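Local coordinates for ferripyochelin binding protein (PDB 1V3W) that is a gamma-class carbonic anhydrase homologue that binds zinc and calcium and probably interconverts carbon dioxide and bicarbonate, at residues Ser101-Ile115 against Ala119-Val133. Numbering follows the deposited sequence.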
loop_
_atom_site.group_PDB
_atom_site.type_symbol
_atom_site.label_atom_id
_atom_site.label_comp_id
_atom_site.label_asym_id
_atom_site.label_seq_id
_atom_site.Cartn_x
_atom_site.Cartn_y
_atom_site.Cartn_z
ATOM N N SER A 101 -1.407 -2.912 -8.404
ATOM C CA SER A 101 -1.980 -2.316 -9.604
ATOM C C SER A 101 -3.083 -1.356 -9.164
ATOM O O SER A 101 -3.396 -1.267 -7.974
ATOM C CB SER A 101 -2.554 -3.393 -10.535
ATOM O OG SER A 101 -3.648 -4.072 -9.944
ATOM N N VAL A 102 -3.663 -0.637 -10.120
ATOM C CA VAL A 102 -4.725 0.319 -9.829
ATOM C C VAL A 102 -5.820 0.212 -10.883
ATOM O O VAL A 102 -5.533 0.171 -12.076
ATOM C CB VAL A 102 -4.194 1.773 -9.837
ATOM C CG1 VAL A 102 -5.312 2.742 -9.479
ATOM C CG2 VAL A 102 -3.025 1.909 -8.870
ATOM N N ILE A 103 -7.070 0.153 -10.434
ATOM C CA ILE A 103 -8.212 0.083 -11.339
ATOM C C ILE A 103 -9.041 1.310 -11.003
ATOM O O ILE A 103 -9.535 1.439 -9.885
ATOM C CB ILE A 103 -9.053 -1.181 -11.097
ATOM C CG1 ILE A 103 -8.148 -2.418 -11.082
ATOM C CG2 ILE A 103 -10.122 -1.304 -12.179
ATOM C CD1 ILE A 103 -7.343 -2.628 -12.350
ATOM N N LEU A 104 -9.190 2.214 -11.966
ATOM C CA LEU A 104 -9.916 3.450 -11.718
ATOM C C LEU A 104 -11.409 3.460 -12.046
ATOM O O LEU A 104 -11.946 2.529 -12.650
ATOM C CB LEU A 104 -9.186 4.607 -12.410
ATOM C CG LEU A 104 -7.756 4.767 -11.871
ATOM C CD1 LEU A 104 -6.988 5.805 -12.672
ATOM C CD2 LEU A 104 -7.815 5.157 -10.399
ATOM N N ASP A 105 -12.061 4.540 -11.627
ATOM C CA ASP A 105 -13.499 4.733 -11.772
ATOM C C ASP A 105 -14.092 4.561 -13.160
ATOM O O ASP A 105 -13.594 5.107 -14.143
ATOM C CB ASP A 105 -13.867 6.111 -11.225
ATOM C CG ASP A 105 -13.328 6.336 -9.827
ATOM O OD1 ASP A 105 -14.052 6.046 -8.852
ATOM O OD2 ASP A 105 -12.169 6.786 -9.705
ATOM N N GLY A 106 -15.178 3.797 -13.219
ATOM C CA GLY A 106 -15.851 3.564 -14.482
ATOM C C GLY A 106 -15.251 2.460 -15.325
ATOM O O GLY A 106 -15.825 2.077 -16.344
ATOM N N ALA A 107 -14.095 1.946 -14.918
ATOM C CA ALA A 107 -13.465 0.873 -15.674
ATOM C C ALA A 107 -14.338 -0.373 -15.607
ATOM O O ALA A 107 -15.029 -0.606 -14.612
ATOM C CB ALA A 107 -12.080 0.574 -15.112
ATOM N N LYS A 108 -14.311 -1.161 -16.678
ATOM C CA LYS A 108 -15.083 -2.394 -16.759
ATOM C C LYS A 108 -14.110 -3.488 -17.178
ATOM O O LYS A 108 -13.674 -3.530 -18.328
ATOM C CB LYS A 108 -16.199 -2.268 -17.806
ATOM C CG LYS A 108 -17.290 -3.338 -17.694
ATOM C CD LYS A 108 -18.066 -3.526 -18.999
ATOM C CE LYS A 108 -19.126 -4.614 -18.858
ATOM N NZ LYS A 108 -18.739 -5.626 -17.836
ATOM N N ILE A 109 -13.750 -4.356 -16.239
ATOM C CA ILE A 109 -12.824 -5.444 -16.529
ATOM C C ILE A 109 -13.618 -6.699 -16.865
ATOM O O ILE A 109 -14.460 -7.137 -16.081
ATOM C CB ILE A 109 -11.915 -5.750 -15.318
ATOM C CG1 ILE A 109 -11.300 -4.454 -14.775
ATOM C CG2 ILE A 109 -10.815 -6.713 -15.734
ATOM C CD1 ILE A 109 -10.479 -3.685 -15.789
ATOM N N GLY A 110 -13.349 -7.269 -18.035
ATOM C CA GLY A 110 -14.048 -8.472 -18.454
ATOM C C GLY A 110 -13.659 -9.707 -17.662
ATOM O O GLY A 110 -12.926 -9.623 -16.677
ATOM N N ASP A 111 -14.153 -10.862 -18.098
ATOM C CA ASP A 111 -13.863 -12.120 -17.422
ATOM C C ASP A 111 -12.577 -12.752 -17.935
ATOM O O ASP A 111 -12.194 -12.550 -19.089
ATOM C CB ASP A 111 -15.022 -13.101 -17.611
ATOM C CG ASP A 111 -16.368 -12.478 -17.313
ATOM O OD1 ASP A 111 -16.484 -11.746 -16.306
ATOM O OD2 ASP A 111 -17.315 -12.730 -18.086
ATOM N N HIS A 112 -11.919 -13.522 -17.073
ATOM C CA HIS A 112 -10.670 -14.185 -17.427
ATOM C C HIS A 112 -9.660 -13.161 -17.926
ATOM O O HIS A 112 -9.189 -13.218 -19.064
ATOM C CB HIS A 112 -10.920 -15.251 -18.495
ATOM C CG HIS A 112 -11.688 -16.433 -17.992
ATOM N ND1 HIS A 112 -11.196 -17.286 -17.029
ATOM C CD2 HIS A 112 -12.916 -16.904 -18.319
ATOM C CE1 HIS A 112 -12.085 -18.231 -16.784
ATOM N NE2 HIS A 112 -13.138 -18.023 -17.553
ATOM N N VAL A 113 -9.340 -12.219 -17.049
ATOM C CA VAL A 113 -8.393 -11.158 -17.352
ATOM C C VAL A 113 -7.300 -11.121 -16.296
ATOM O O VAL A 113 -7.537 -11.417 -15.126
ATOM C CB VAL A 113 -9.098 -9.777 -17.378
ATOM C CG1 VAL A 113 -8.067 -8.649 -17.389
ATOM C CG2 VAL A 113 -9.993 -9.680 -18.601
ATOM N N ILE A 114 -6.091 -10.782 -16.723
ATOM C CA ILE A 114 -4.984 -10.648 -15.793
ATOM C C ILE A 114 -4.447 -9.243 -15.969
ATOM O O ILE A 114 -4.112 -8.833 -17.080
ATOM C CB ILE A 114 -3.845 -11.655 -16.071
ATOM C CG1 ILE A 114 -4.325 -13.075 -15.762
ATOM C CG2 ILE A 114 -2.626 -11.322 -15.206
ATOM C CD1 ILE A 114 -3.287 -14.146 -16.026
ATOM N N ILE A 115 -4.420 -8.493 -14.873
ATOM C CA ILE A 115 -3.888 -7.141 -14.880
ATOM C C ILE A 115 -2.492 -7.296 -14.288
ATOM O O ILE A 115 -2.335 -7.814 -13.181
ATOM C CB ILE A 115 -4.718 -6.196 -13.986
ATOM C CG1 ILE A 115 -6.185 -6.185 -14.439
ATOM C CG2 ILE A 115 -4.124 -4.795 -14.024
ATOM C CD1 ILE A 115 -6.407 -5.692 -15.857
ATOM N N ALA A 119 0.269 -2.162 -13.019
ATOM C CA ALA A 119 -0.462 -1.552 -14.123
ATOM C C ALA A 119 -1.566 -0.644 -13.594
ATOM O O ALA A 119 -2.025 -0.806 -12.464
ATOM C CB ALA A 119 -1.056 -2.633 -15.026
ATOM N N VAL A 120 -1.979 0.318 -14.414
ATOM C CA VAL A 120 -3.042 1.239 -14.040
ATOM C C VAL A 120 -4.106 1.245 -15.124
ATOM O O VAL A 120 -3.845 1.648 -16.258
ATOM C CB VAL A 120 -2.518 2.688 -13.865
ATOM C CG1 VAL A 120 -3.686 3.636 -13.576
ATOM C CG2 VAL A 120 -1.503 2.744 -12.734
ATOM N N VAL A 121 -5.299 0.775 -14.784
ATOM C CA VAL A 121 -6.400 0.773 -15.735
ATOM C C VAL A 121 -7.095 2.127 -15.580
ATOM O O VAL A 121 -7.693 2.418 -14.544
ATOM C CB VAL A 121 -7.394 -0.377 -15.451
ATOM C CG1 VAL A 121 -8.572 -0.295 -16.409
ATOM C CG2 VAL A 121 -6.689 -1.721 -15.601
ATOM N N PRO A 122 -7.006 2.980 -16.612
ATOM C CA PRO A 122 -7.603 4.320 -16.630
ATOM C C PRO A 122 -9.113 4.358 -16.415
ATOM O O PRO A 122 -9.812 3.364 -16.617
ATOM C CB PRO A 122 -7.222 4.850 -18.013
ATOM C CG PRO A 122 -5.970 4.100 -18.344
ATOM C CD PRO A 122 -6.298 2.713 -17.875
ATOM N N PRO A 123 -9.636 5.521 -16.004
ATOM C CA PRO A 123 -11.075 5.670 -15.775
ATOM C C PRO A 123 -11.854 5.322 -17.043
ATOM O O PRO A 123 -11.427 5.652 -18.153
ATOM C CB PRO A 123 -11.214 7.147 -15.411
ATOM C CG PRO A 123 -9.906 7.453 -14.744
ATOM C CD PRO A 123 -8.917 6.757 -15.649
ATOM N N ASN A 124 -12.986 4.648 -16.864
ATOM C CA ASN A 124 -13.863 4.255 -17.963
ATOM C C ASN A 124 -13.267 3.308 -18.998
ATOM O O ASN A 124 -13.885 3.046 -20.031
ATOM C CB ASN A 124 -14.407 5.505 -18.660
ATOM C CG ASN A 124 -15.264 6.348 -17.737
ATOM O OD1 ASN A 124 -16.240 5.863 -17.166
ATOM N ND2 ASN A 124 -14.898 7.614 -17.581
ATOM N N LYS A 125 -12.080 2.781 -18.725
ATOM C CA LYS A 125 -11.436 1.853 -19.650
ATOM C C LYS A 125 -12.133 0.496 -19.628
ATOM O O LYS A 125 -12.346 -0.082 -18.562
ATOM C CB LYS A 125 -9.965 1.664 -19.273
ATOM C CG LYS A 125 -9.207 0.671 -20.149
ATOM C CD LYS A 125 -8.998 1.203 -21.561
ATOM C CE LYS A 125 -8.100 0.277 -22.370
ATOM N NZ LYS A 125 -7.754 0.854 -23.702
ATOM N N GLU A 126 -12.485 -0.010 -20.804
ATOM C CA GLU A 126 -13.131 -1.310 -20.902
ATOM C C GLU A 126 -12.122 -2.349 -21.375
ATOM O O GLU A 126 -11.507 -2.198 -22.434
ATOM C CB GLU A 126 -14.319 -1.248 -21.865
ATOM C CG GLU A 126 -15.408 -0.281 -21.424
ATOM C CD GLU A 126 -16.659 -0.372 -22.274
ATOM O OE1 GLU A 126 -17.606 0.401 -22.018
ATOM O OE2 GLU A 126 -16.699 -1.217 -23.194
ATOM N N ILE A 127 -11.945 -3.397 -20.576
ATOM C CA ILE A 127 -11.014 -4.471 -20.896
ATOM C C ILE A 127 -11.794 -5.718 -21.308
ATOM O O ILE A 127 -12.574 -6.261 -20.525
ATOM C CB ILE A 127 -10.130 -4.817 -19.679
ATOM C CG1 ILE A 127 -9.364 -3.572 -19.219
ATOM C CG2 ILE A 127 -9.167 -5.943 -20.038
ATOM C CD1 ILE A 127 -8.412 -3.006 -20.263
ATOM N N PRO A 128 -11.597 -6.187 -22.549
ATOM C CA PRO A 128 -12.305 -7.379 -23.033
ATOM C C PRO A 128 -11.905 -8.667 -22.308
ATOM O O PRO A 128 -10.854 -8.731 -21.671
ATOM C CB PRO A 128 -11.929 -7.427 -24.514
ATOM C CG PRO A 128 -11.633 -5.990 -24.848
ATOM C CD PRO A 128 -10.850 -5.544 -23.643
ATOM N N ASP A 129 -12.748 -9.691 -22.418
ATOM C CA ASP A 129 -12.464 -10.976 -21.790
ATOM C C ASP A 129 -11.163 -11.555 -22.339
ATOM O O ASP A 129 -10.761 -11.248 -23.462
ATOM C CB ASP A 129 -13.580 -11.994 -22.067
ATOM C CG ASP A 129 -14.951 -11.517 -21.634
ATOM O OD1 ASP A 129 -15.047 -10.658 -20.734
ATOM O OD2 ASP A 129 -15.948 -12.026 -22.192
ATOM N N TYR A 130 -10.514 -12.395 -21.535
ATOM C CA TYR A 130 -9.281 -13.072 -21.928
ATOM C C TYR A 130 -8.116 -12.157 -22.284
ATOM O O TYR A 130 -7.254 -12.522 -23.082
ATOM C CB TYR A 130 -9.585 -14.017 -23.095
ATOM C CG TYR A 130 -10.616 -15.059 -22.733
ATOM C CD1 TYR A 130 -10.290 -16.117 -21.887
ATOM C CD2 TYR A 130 -11.935 -14.953 -23.182
ATOM C CE1 TYR A 130 -11.248 -17.043 -21.489
ATOM C CE2 TYR A 130 -12.904 -15.875 -22.788
ATOM C CZ TYR A 130 -12.550 -16.916 -21.941
ATOM O OH TYR A 130 -13.495 -17.830 -21.530
ATOM N N SER A 131 -8.079 -10.981 -21.668
ATOM C CA SER A 131 -7.019 -10.013 -21.931
ATOM C C SER A 131 -5.928 -9.974 -20.868
ATOM O O SER A 131 -6.182 -10.219 -19.685
ATOM C CB SER A 131 -7.599 -8.597 -22.028
ATOM O OG SER A 131 -8.589 -8.484 -23.032
ATOM N N LEU A 132 -4.710 -9.674 -21.311
ATOM C CA LEU A 132 -3.577 -9.490 -20.416
ATOM C C LEU A 132 -3.355 -7.988 -20.535
ATOM O O LEU A 132 -3.173 -7.471 -21.639
ATOM C CB LEU A 132 -2.320 -10.220 -20.898
ATOM C CG LEU A 132 -1.069 -9.799 -20.110
ATOM C CD1 LEU A 132 -1.245 -10.155 -18.637
ATOM C CD2 LEU A 132 0.170 -10.476 -20.675
ATOM N N VAL A 133 -3.395 -7.287 -19.409
ATOM C CA VAL A 133 -3.219 -5.843 -19.404
ATOM C C VAL A 133 -1.924 -5.437 -18.714
ATOM O O VAL A 133 -1.650 -5.856 -17.588
ATOM C CB VAL A 133 -4.403 -5.149 -18.693
ATOM C CG1 VAL A 133 -4.243 -3.638 -18.761
ATOM C CG2 VAL A 133 -5.715 -5.583 -19.334
#
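V121 sits among three isoleucine tips: its CG2 is pressed tightly against I103 CD1 at 3.4 Å and also meets I115 CD1, while CG1 meets I109 CD1 tip to tip. All three isoleucines hold CG1 beside the backbone N (chi1 -49° to -57°), and a chi2 near -60° then brings CD1 over toward the following coil. I109 CD1 thus also lies alongside I127 CG1 (3.6 Å), and I115 CD1 packs on V133 CB (3.5 Å). These are two successive coils of the left-handed parallel beta-helix of the gamma-class carbonic anhydrases, each with three short strands, one per wall of the triangular prism. Within each wall, backbone hydrogen bonds tie a strand to its parallel neighbour in the next coil, such as I127 N to K108 O at 2.8 Å. At one corner, the turn L104–A107 carries D105, whose OD1 accepts from ND1 of the zinc ligand H87, probably helping to orient that ring. L104 and V102 pack on a second subunit. At another corner the H112 and Y130 rings are nearly parallel (12°) but slid apart, centroids 5.0 Å, with H112 ND1 hydrogen-bonded to T152 OG1 of helix 146-169. Beside them D129 OD1 takes D111 N (2.8 Å) from above its carboxylate plane; D111 turns its own OD1 to N93 N, leaving OD2 4.1 Å from D129 OD1.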